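Local coordinates for sensor protein DivL (Caulobacter crescentus, PDB 4Q20), which phosphorylates the regulator CtrA, is required for cell division and growth, and activates transcription from the cell-cycle-regulated fliF promoter in vitro, at residues A139-E144 with R176-A181; E187-V192 with T248-L253; E112-S117 with G147-D152; L160-E165 with L223-A228. All blocks are in the same frame, centred on the assembly; numbering follows the deposited sequence.

How the contacts relate
All four contacts lie in the GHKL ATPase-like part of the kinase, an alpha/beta sandwich. Contacts 1 and 2 are neighbours in its mixed sheet, their centres 11 Å apart, joined where S180 O meets D191 N at 2.8 Å. Contact 3, a small two-stranded antiparallel sheet, closes one end of the sandwich: I149 CG2 packs 3.6 Å from V188 CG2 of contact 2, and V116 CG1 lies 3.4 Å from A181 CB of contact 1. Contact 4 pairs two helices, and L163 reaches the sheet through F249 and C251. By family resemblance helix 153-170 probably carries the N box and helix 222-232 follows the glycine-rich G box, elements that line the nucleotide pocket in related kinases.

Contact 1 of 4, residues A139-E144 with R176-A181; sequences AVECEE and RVTLSA
T178 has CG2 anti to its backbone N (chi1 -35°, measured to OG1), which turns the methyl to E141, whose CG lies beside the backbone N (chi1 -80°) and whose extended chain slants across to it. E141 OE2 ends 3.6 Å from T178 CG2, a van der Waals touch of carboxylate on methyl. The same methyl lies 4.0 Å from A139 CB, and R176 NE comes within 3.8 Å of A139 CB; the small alanine suits a place between a threonine and a long arginine. E141 OE2 and R176 NE remain 4.9 Å apart, so any attraction between them acts without direct contact.

The backbones pair as parallel strands. A139 uses both its polar atoms, N to V177 O at 2.9 Å and O from L179 N at 2.8 Å, and thus grips the two residues that flank T178. A third bond across the strands runs from E141 N to L179 O. Branched V140 and T178 favour this extended backbone. On the face opposite E141 and T178, V140 CG2 meets L179 CB loosely at 4.3 Å, an apolar choice for the side that turns inward.

That inner side is covered by helices: V140 rests on Q124 and C142 on L120 of helix 116-133, while L179 packs on V164 of helix 153-170. Strand 137-141 is an outermost strand of the sheet within this chain, and strand 176-183 pairs on its other edge with strand 187-194.

Contact 2 of 4, residues E187-V192 with T248-L253; sequences EVRLDV and TFTCHL
Segments 187-192 and 248-253 run antiparallel, their axes 4.5 Å apart at 161°, with V188–L253, L190–C251 and V192–F249 as hydrogen-bonded pairs.

On one face, E187 and H252 form a histidine–carboxylate hydrogen bond. The H252 ND1 proton is shared between E187 OE1 at 3.0 Å and OE2 at 3.2 Å, each oxygen using its syn lone pair. Carboxylate and imidazole are nearly coplanar, 21° apart, so the acid meets the ring at its edge and helps to set its rotation, together with a stack on W236. R189 stands alongside H252, and the bend of its chain at chi3 (-76°) turns one face of the guanidinium to H252 CE1, which lies 3.7 Å from NH1. Within the same strand, D191 lies in the guanidinium plane, and its OD1 takes R189 NH2 at 3.2 Å in a salt bridge. T250 OG1 approaches this D191 OD1 from across the strands at 3.1 Å, while T250 CG2 comes over the guanidinium. A threonine suits the spot because it brings both a hydroxyl and a methyl. The opposite face is apolar, with L190 CD1 against L253 CD1 at 3.9 Å.

This apolar side is covered by L163 of helix 153-170, which V192, F249 and C251 touch, and by V230 of helix 222-232. Strand 176-183 flanks one edge of the pair; at the other lies strand 236-241, which supplies W236.

Contact 3 of 4, residues E112-S117 with G147-D152; sequences EDIRVS and GLIRGD
I114 and I149 face each other as a hydrogen-bonded antiparallel pair, I114 N to I149 O at 2.7 Å and I149 N to I114 O at 2.8 Å. Their side chains share a face, I114 CB lying 4.0 Å from I149 CG1. V116 crosses I149 at about a right angle and brings CG2 to within 3.7 Å of I149 CG2; three branched aliphatic residues thus make a compact inner face.

The outer face is more polar. Bent at chi3 (-79°), R115 turns one face of its guanidinium to L148 CD2, while L148 CD1 lies 3.5 Å from R115 NH2. D113 OD1 rests on the aliphatic part of R150, 3.4 Å from CG.

Backbone bonds extend the pairing at both ends. E112 N and O bond G151 O and N, while at the other end V116 N, the first of helix 116-133, finds G147 O at 3.1 Å. An amide in a first helical turn has no acceptor within its own helix, and G147 supplies one, its positive phi of 65° being easy for glycine. Further out, D152 is the N-cap of helix 153-170: OD1 takes R155 N, OD2 takes E110 N, and D152 N donates to H233 NE2. V116 and I149 continue inward onto A181 and V188 of the large sheet.

The chemistry suggests that backbone bonds and the apolar inner face carry most of the cohesion. Charge probably contributes less, for D113 OD1 and R150 NE stop 4.8 Å apart, short of a salt bridge, and could add only a diffuse attraction at this exposed surface.

Contact 4 of 4, residues L160-E165 with L223-A228; sequences LDHLVE and LALVKA
H162 and L163 meet L223, L225 and V226 where two helices of the GHKL (Bergerat) fold pack together; the axes of segments 160-165 and 223-228 approach to 9.2 Å, with 144° between their directions. The first helix probably carries the N box, and the second comes directly after the glycine-rich G box, as in related kinases. No hydrogen bond joins the two segments; the fit is one of buried side chains.

Along segment 160-165, L160 faces away from the second helix, onto L119 and A123 of helix 116-133, and D161 makes a salt bridge with R126 of that helix.

H162 is the first to cross. Its CB presses on V226 CG2 at 3.6 Å, and its ring atom CE1 reaches L225 CD2 at 3.7 Å. L225 has CG opposite its backbone N (chi1 -158°), which carries the methyl up to the imidazole. The ring's rotation is fixed at both nitrogens: NE2 bonds D95 OD1 of helix 73-103, and ND1 bonds Q158 O one turn earlier. Both nitrogens thus face oxygen acceptors, which would tend to favour a doubly protonated, positively charged ring. A histidine suits this place because its ring carbons pack against aliphatic groups while its nitrogens take hydrogen bonds.

L163 follows and rests CD2 against both L223 CD2 and the methyls of V226, crossing L223 at about a right angle. At the end of the segment, E165 OE2 makes a salt bridge to R91 NH2. The closest touch of the leucines is L163 CD2 to L223 CD2, at 3.7 Å.

Contact 1 of 4, residues A139-E144 with R176-A181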
# COMPACT_ATOMS: atom_id res chain seq x y z
N ALA A 139 25.74 2.83 15.35
CA ALA A 139 26.35 2.98 16.67
C ALA A 139 25.37 3.53 17.70
O ALA A 139 24.45 4.28 17.34
CB ALA A 139 27.57 3.89 16.57
N VAL A 140 25.59 3.17 18.99
CA VAL A 140 24.84 3.62 20.17
C VAL A 140 25.83 4.23 21.17
O VAL A 140 26.76 3.56 21.60
CB VAL A 140 23.99 2.50 20.82
CG1 VAL A 140 23.39 2.96 22.15
CG2 VAL A 140 22.89 2.03 19.88
N GLU A 141 25.62 5.51 21.53
CA GLU A 141 26.46 6.22 22.49
C GLU A 141 25.58 6.82 23.58
O GLU A 141 25.26 8.01 23.56
CB GLU A 141 27.33 7.28 21.78
CG GLU A 141 28.56 6.69 21.09
CD GLU A 141 29.14 7.47 19.92
OE1 GLU A 141 29.14 8.72 19.98
OE2 GLU A 141 29.62 6.82 18.97
N CYS A 142 25.16 5.98 24.53
CA CYS A 142 24.31 6.36 25.66
C CYS A 142 24.97 5.92 26.96
O CYS A 142 25.36 4.74 27.10
CB CYS A 142 22.92 5.76 25.51
SG CYS A 142 21.87 5.94 26.97
N GLU A 143 25.06 6.84 27.94
CA GLU A 143 25.65 6.55 29.24
C GLU A 143 24.62 5.91 30.19
O GLU A 143 23.42 5.94 29.91
CB GLU A 143 26.25 7.82 29.88
CG GLU A 143 27.49 8.36 29.17
CD GLU A 143 28.77 7.53 29.22
OE1 GLU A 143 28.89 6.63 30.08
OE2 GLU A 143 29.67 7.81 28.39
N GLU A 144 25.11 5.33 31.30
CA GLU A 144 24.28 4.69 32.32
C GLU A 144 23.52 5.74 33.16
O GLU A 144 22.48 5.44 33.74
CB GLU A 144 25.13 3.76 33.23
CG GLU A 144 26.26 4.45 34.00
CD GLU A 144 27.66 4.36 33.42
OE1 GLU A 144 27.80 4.47 32.18
OE2 GLU A 144 28.62 4.24 34.21
N ARG A 176 28.43 6.08 8.71
CA ARG A 176 27.99 5.79 10.07
C ARG A 176 26.72 6.56 10.45
O ARG A 176 26.57 7.74 10.10
CB ARG A 176 29.11 6.11 11.07
CG ARG A 176 28.81 5.77 12.53
CD ARG A 176 29.92 6.28 13.44
NE ARG A 176 30.32 5.27 14.42
CZ ARG A 176 31.24 4.33 14.21
NH1 ARG A 176 31.83 4.22 13.02
NH2 ARG A 176 31.54 3.46 15.16
N VAL A 177 25.84 5.88 11.20
CA VAL A 177 24.60 6.41 11.77
C VAL A 177 24.71 6.18 13.29
O VAL A 177 24.88 5.05 13.73
CB VAL A 177 23.32 5.79 11.14
CG1 VAL A 177 22.07 6.21 11.90
CG2 VAL A 177 23.20 6.17 9.66
N THR A 178 24.64 7.26 14.07
CA THR A 178 24.79 7.17 15.51
C THR A 178 23.50 7.54 16.24
O THR A 178 22.89 8.56 15.92
CB THR A 178 25.96 8.08 16.00
OG1 THR A 178 27.02 8.08 15.03
CG2 THR A 178 26.48 7.67 17.39
N LEU A 179 23.14 6.73 17.23
CA LEU A 179 22.00 6.89 18.14
C LEU A 179 22.53 7.27 19.50
O LEU A 179 23.15 6.42 20.15
CB LEU A 179 21.20 5.58 18.26
CG LEU A 179 20.28 5.17 17.13
CD1 LEU A 179 20.98 4.19 16.20
CD2 LEU A 179 19.09 4.46 17.69
N SER A 180 22.32 8.50 19.94
CA SER A 180 22.81 8.93 21.25
C SER A 180 21.70 9.55 22.11
O SER A 180 20.65 9.94 21.60
CB SER A 180 23.98 9.91 21.10
OG SER A 180 23.65 11.00 20.26
N ALA A 181 21.94 9.63 23.42
CA ALA A 181 21.04 10.23 24.39
C ALA A 181 21.84 11.00 25.42
O ALA A 181 22.98 10.64 25.72
CB ALA A 181 20.21 9.17 25.06

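Contact 2 of 4, residues E187-V192 with T248-L253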
# COMPACT_ATOMS: atom_id res chain seq x y z
N GLU A 187 16.20 18.37 30.67
CA GLU A 187 15.59 17.60 29.58
C GLU A 187 16.44 16.38 29.20
O GLU A 187 17.61 16.28 29.59
CB GLU A 187 15.37 18.49 28.33
CG GLU A 187 16.66 19.01 27.69
CD GLU A 187 16.69 19.31 26.20
OE1 GLU A 187 15.62 19.33 25.56
OE2 GLU A 187 17.80 19.55 25.67
N VAL A 188 15.85 15.51 28.37
CA VAL A 188 16.56 14.39 27.78
C VAL A 188 16.50 14.62 26.28
O VAL A 188 15.43 14.93 25.75
CB VAL A 188 16.05 13.00 28.24
CG1 VAL A 188 16.44 11.89 27.26
CG2 VAL A 188 16.59 12.69 29.64
N ARG A 189 17.64 14.56 25.61
CA ARG A 189 17.70 14.74 24.17
C ARG A 189 18.19 13.47 23.48
O ARG A 189 19.24 12.93 23.84
CB ARG A 189 18.54 15.97 23.76
CG ARG A 189 20.00 15.99 24.19
CD ARG A 189 20.67 17.29 23.78
NE ARG A 189 20.99 17.33 22.35
CZ ARG A 189 21.18 18.46 21.66
NH1 ARG A 189 21.08 19.64 22.27
NH2 ARG A 189 21.46 18.41 20.37
N LEU A 190 17.41 12.97 22.52
CA LEU A 190 17.74 11.79 21.72
C LEU A 190 18.27 12.26 20.38
O LEU A 190 17.57 12.99 19.67
CB LEU A 190 16.50 10.87 21.56
CG LEU A 190 15.73 10.51 22.84
CD1 LEU A 190 14.44 9.82 22.52
CD2 LEU A 190 16.54 9.65 23.78
N ASP A 191 19.51 11.90 20.03
CA ASP A 191 20.08 12.35 18.76
C ASP A 191 20.28 11.19 17.79
O ASP A 191 20.58 10.07 18.21
CB ASP A 191 21.42 13.07 18.97
CG ASP A 191 21.41 14.16 20.03
OD1 ASP A 191 21.13 15.33 19.67
OD2 ASP A 191 21.76 13.86 21.21
N VAL A 192 20.08 11.45 16.50
CA VAL A 192 20.30 10.46 15.44
C VAL A 192 21.14 11.19 14.38
O VAL A 192 20.63 11.97 13.56
CB VAL A 192 19.03 9.77 14.87
CG1 VAL A 192 19.39 8.81 13.74
CG2 VAL A 192 18.27 9.03 15.97
N THR A 248 21.97 15.81 11.89
CA THR A 248 21.60 15.39 13.23
C THR A 248 20.17 15.80 13.49
O THR A 248 19.84 16.97 13.30
CB THR A 248 22.54 15.94 14.33
OG1 THR A 248 23.88 15.81 13.88
CG2 THR A 248 22.36 15.22 15.69
N PHE A 249 19.36 14.83 13.92
CA PHE A 249 17.97 15.02 14.32
C PHE A 249 17.91 14.84 15.82
O PHE A 249 18.31 13.80 16.34
CB PHE A 249 17.04 14.02 13.60
CG PHE A 249 16.70 14.40 12.17
CD1 PHE A 249 17.52 13.99 11.12
CD2 PHE A 249 15.59 15.18 11.88
CE1 PHE A 249 17.22 14.36 9.80
CE2 PHE A 249 15.29 15.55 10.56
CZ PHE A 249 16.10 15.12 9.52
N THR A 250 17.44 15.85 16.53
CA THR A 250 17.33 15.78 17.98
C THR A 250 15.87 15.83 18.42
O THR A 250 15.10 16.63 17.89
CB THR A 250 18.10 16.95 18.66
OG1 THR A 250 19.36 17.17 18.00
CG2 THR A 250 18.30 16.73 20.16
N CYS A 251 15.53 15.02 19.42
CA CYS A 251 14.24 15.00 20.11
C CYS A 251 14.48 15.60 21.45
O CYS A 251 15.26 15.06 22.22
CB CYS A 251 13.67 13.59 20.23
SG CYS A 251 13.47 12.73 18.65
N HIS A 252 13.86 16.72 21.74
CA HIS A 252 14.03 17.34 23.02
C HIS A 252 12.83 16.97 23.85
O HIS A 252 11.70 17.33 23.50
CB HIS A 252 14.18 18.85 22.86
CG HIS A 252 15.41 19.25 22.11
ND1 HIS A 252 16.53 19.71 22.77
CD2 HIS A 252 15.64 19.24 20.78
CE1 HIS A 252 17.42 19.97 21.83
NE2 HIS A 252 16.93 19.71 20.61
N LEU A 253 13.06 16.18 24.90
CA LEU A 253 11.99 15.71 25.79
C LEU A 253 12.19 16.31 27.17
O LEU A 253 13.20 15.99 27.80
CB LEU A 253 11.97 14.17 25.86
CG LEU A 253 11.71 13.44 24.54
CD1 LEU A 253 12.05 11.97 24.67
CD2 LEU A 253 10.27 13.63 24.06

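Contact 3 of 4, residues E112-S117 with G147-D152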
# COMPACT_ATOMS: atom_id res chain seq x y z
N GLU A 112 4.48 5.75 30.80
CA GLU A 112 5.16 4.82 31.71
C GLU A 112 6.70 5.06 31.73
O GLU A 112 7.22 5.80 30.88
CB GLU A 112 4.84 3.36 31.32
CG GLU A 112 5.65 2.81 30.16
CD GLU A 112 4.85 1.96 29.19
OE1 GLU A 112 3.65 1.72 29.46
OE2 GLU A 112 5.45 1.47 28.20
N ASP A 113 7.41 4.41 32.67
CA ASP A 113 8.87 4.51 32.84
C ASP A 113 9.62 3.78 31.70
O ASP A 113 9.43 2.57 31.49
CB ASP A 113 9.30 3.96 34.21
CG ASP A 113 8.65 4.67 35.39
OD1 ASP A 113 8.84 5.90 35.53
OD2 ASP A 113 7.99 3.98 36.20
N ILE A 114 10.47 4.53 30.99
CA ILE A 114 11.26 4.06 29.84
C ILE A 114 12.75 4.19 30.12
O ILE A 114 13.22 5.30 30.37
CB ILE A 114 10.87 4.83 28.53
CG1 ILE A 114 9.35 5.00 28.31
CG2 ILE A 114 11.60 4.33 27.27
CD1 ILE A 114 8.53 3.72 28.17
N ARG A 115 13.51 3.10 30.03
CA ARG A 115 14.95 3.17 30.18
C ARG A 115 15.49 3.53 28.81
O ARG A 115 15.26 2.80 27.85
CB ARG A 115 15.53 1.85 30.74
CG ARG A 115 17.00 1.96 31.19
CD ARG A 115 17.42 0.84 32.12
NE ARG A 115 16.96 1.07 33.50
CZ ARG A 115 16.02 0.36 34.11
NH1 ARG A 115 15.43 -0.66 33.49
NH2 ARG A 115 15.67 0.64 35.36
N VAL A 116 16.12 4.69 28.70
CA VAL A 116 16.64 5.22 27.43
C VAL A 116 17.68 4.26 26.77
O VAL A 116 17.66 4.10 25.54
CB VAL A 116 17.21 6.66 27.61
CG1 VAL A 116 17.74 7.21 26.30
CG2 VAL A 116 16.17 7.60 28.19
N SER A 117 18.55 3.64 27.58
CA SER A 117 19.59 2.71 27.13
C SER A 117 19.00 1.56 26.28
O SER A 117 19.51 1.27 25.19
CB SER A 117 20.35 2.14 28.32
OG SER A 117 20.76 3.16 29.22
N GLY A 147 19.59 7.16 32.41
CA GLY A 147 18.56 6.47 33.17
C GLY A 147 17.22 6.27 32.51
O GLY A 147 17.15 5.79 31.37
N LEU A 148 16.14 6.63 33.25
CA LEU A 148 14.74 6.45 32.86
C LEU A 148 13.98 7.77 32.62
O LEU A 148 14.04 8.70 33.44
CB LEU A 148 13.97 5.64 33.93
CG LEU A 148 14.42 4.20 34.19
CD1 LEU A 148 14.67 3.98 35.65
CD2 LEU A 148 13.39 3.21 33.68
N ILE A 149 13.19 7.80 31.54
CA ILE A 149 12.30 8.90 31.15
C ILE A 149 10.84 8.42 31.24
O ILE A 149 10.62 7.21 31.35
CB ILE A 149 12.63 9.50 29.75
CG1 ILE A 149 12.50 8.47 28.62
CG2 ILE A 149 14.01 10.16 29.76
CD1 ILE A 149 12.12 9.06 27.27
N ARG A 150 9.86 9.34 31.23
CA ARG A 150 8.45 8.94 31.30
C ARG A 150 7.73 9.36 30.03
O ARG A 150 7.60 10.56 29.74
CB ARG A 150 7.75 9.46 32.56
CG ARG A 150 7.58 8.34 33.59
CD ARG A 150 6.65 8.68 34.73
NE ARG A 150 5.28 8.92 34.27
CZ ARG A 150 4.24 9.13 35.08
NH1 ARG A 150 4.40 9.11 36.40
NH2 ARG A 150 3.04 9.36 34.57
N GLY A 151 7.30 8.36 29.27
CA GLY A 151 6.63 8.51 27.98
C GLY A 151 6.00 7.22 27.50
O GLY A 151 5.83 6.26 28.27
N ASP A 152 5.62 7.21 26.22
CA ASP A 152 5.00 6.07 25.56
C ASP A 152 6.09 5.31 24.82
O ASP A 152 6.70 5.85 23.91
CB ASP A 152 3.87 6.55 24.61
CG ASP A 152 2.98 5.48 24.03
OD1 ASP A 152 3.49 4.61 23.30
OD2 ASP A 152 1.75 5.59 24.18

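Contact 4 of 4, residues L160-E165 with L223-A228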
# COMPACT_ATOMS: atom_id res chain seq x y z
N LEU A 160 12.22 6.75 16.93
CA LEU A 160 13.60 6.36 16.65
C LEU A 160 13.72 5.57 15.36
O LEU A 160 14.64 5.83 14.57
CB LEU A 160 14.19 5.58 17.81
CG LEU A 160 14.30 6.35 19.14
CD1 LEU A 160 14.78 5.43 20.22
CD2 LEU A 160 15.21 7.60 19.01
N ASP A 161 12.77 4.67 15.11
CA ASP A 161 12.77 3.88 13.88
C ASP A 161 12.73 4.77 12.64
O ASP A 161 13.52 4.55 11.71
CB ASP A 161 11.59 2.90 13.87
CG ASP A 161 11.85 1.60 14.61
OD1 ASP A 161 13.03 1.35 15.01
OD2 ASP A 161 10.89 0.79 14.75
N HIS A 162 11.85 5.80 12.65
CA HIS A 162 11.71 6.73 11.53
C HIS A 162 12.97 7.51 11.31
O HIS A 162 13.37 7.67 10.15
CB HIS A 162 10.52 7.67 11.73
CG HIS A 162 9.24 7.01 11.38
ND1 HIS A 162 8.45 6.40 12.33
CD2 HIS A 162 8.71 6.78 10.16
CE1 HIS A 162 7.45 5.86 11.67
NE2 HIS A 162 7.56 6.07 10.36
N LEU A 163 13.62 7.96 12.41
CA LEU A 163 14.86 8.72 12.33
C LEU A 163 16.04 7.87 11.84
O LEU A 163 16.83 8.37 11.04
CB LEU A 163 15.19 9.37 13.69
CG LEU A 163 14.27 10.51 14.14
CD1 LEU A 163 14.72 11.09 15.46
CD2 LEU A 163 14.13 11.59 13.07
N VAL A 164 16.14 6.60 12.27
CA VAL A 164 17.21 5.67 11.84
C VAL A 164 17.07 5.29 10.35
O VAL A 164 18.08 5.25 9.63
CB VAL A 164 17.24 4.40 12.73
CG1 VAL A 164 18.19 3.35 12.18
CG2 VAL A 164 17.61 4.76 14.17
N GLU A 165 15.84 5.02 9.88
CA GLU A 165 15.64 4.64 8.48
C GLU A 165 15.85 5.83 7.57
O GLU A 165 16.41 5.66 6.48
CB GLU A 165 14.26 3.98 8.25
CG GLU A 165 14.20 2.54 8.74
CD GLU A 165 15.09 1.50 8.08
OE1 GLU A 165 15.70 1.80 7.02
OE2 GLU A 165 15.17 0.36 8.61
N LEU A 223 8.87 11.97 8.99
CA LEU A 223 9.40 13.07 9.80
C LEU A 223 8.30 13.94 10.40
O LEU A 223 8.50 14.50 11.47
CB LEU A 223 10.41 13.92 9.03
CG LEU A 223 11.75 13.21 8.67
CD1 LEU A 223 12.59 14.07 7.81
CD2 LEU A 223 12.54 12.82 9.91
N ALA A 224 7.13 14.01 9.77
CA ALA A 224 5.97 14.73 10.28
C ALA A 224 5.42 14.00 11.48
O ALA A 224 4.99 14.65 12.43
CB ALA A 224 4.90 14.90 9.22
N LEU A 225 5.53 12.68 11.47
CA LEU A 225 5.12 11.75 12.53
C LEU A 225 6.05 11.86 13.72
O LEU A 225 5.58 11.97 14.84
CB LEU A 225 5.08 10.30 11.99
CG LEU A 225 4.23 9.31 12.73
CD1 LEU A 225 2.74 9.73 12.73
CD2 LEU A 225 4.38 7.96 12.11
N VAL A 226 7.37 11.90 13.49
CA VAL A 226 8.40 12.14 14.51
C VAL A 226 8.05 13.42 15.28
O VAL A 226 7.97 13.40 16.51
CB VAL A 226 9.82 12.22 13.86
CG1 VAL A 226 10.84 12.87 14.79
CG2 VAL A 226 10.30 10.84 13.40
N LYS A 227 7.83 14.53 14.55
CA LYS A 227 7.48 15.83 15.12
C LYS A 227 6.21 15.75 15.95
O LYS A 227 6.22 16.22 17.08
CB LYS A 227 7.34 16.87 14.02
CG LYS A 227 7.07 18.27 14.58
CD LYS A 227 7.10 19.33 13.55
CE LYS A 227 6.37 20.55 14.02
NZ LYS A 227 6.65 21.70 13.12
N ALA A 228 5.13 15.13 15.41
CA ALA A 228 3.82 15.00 16.05
C ALA A 228 3.88 14.13 17.31
O ALA A 228 3.24 14.46 18.30
CB ALA A 228 2.80 14.45 15.06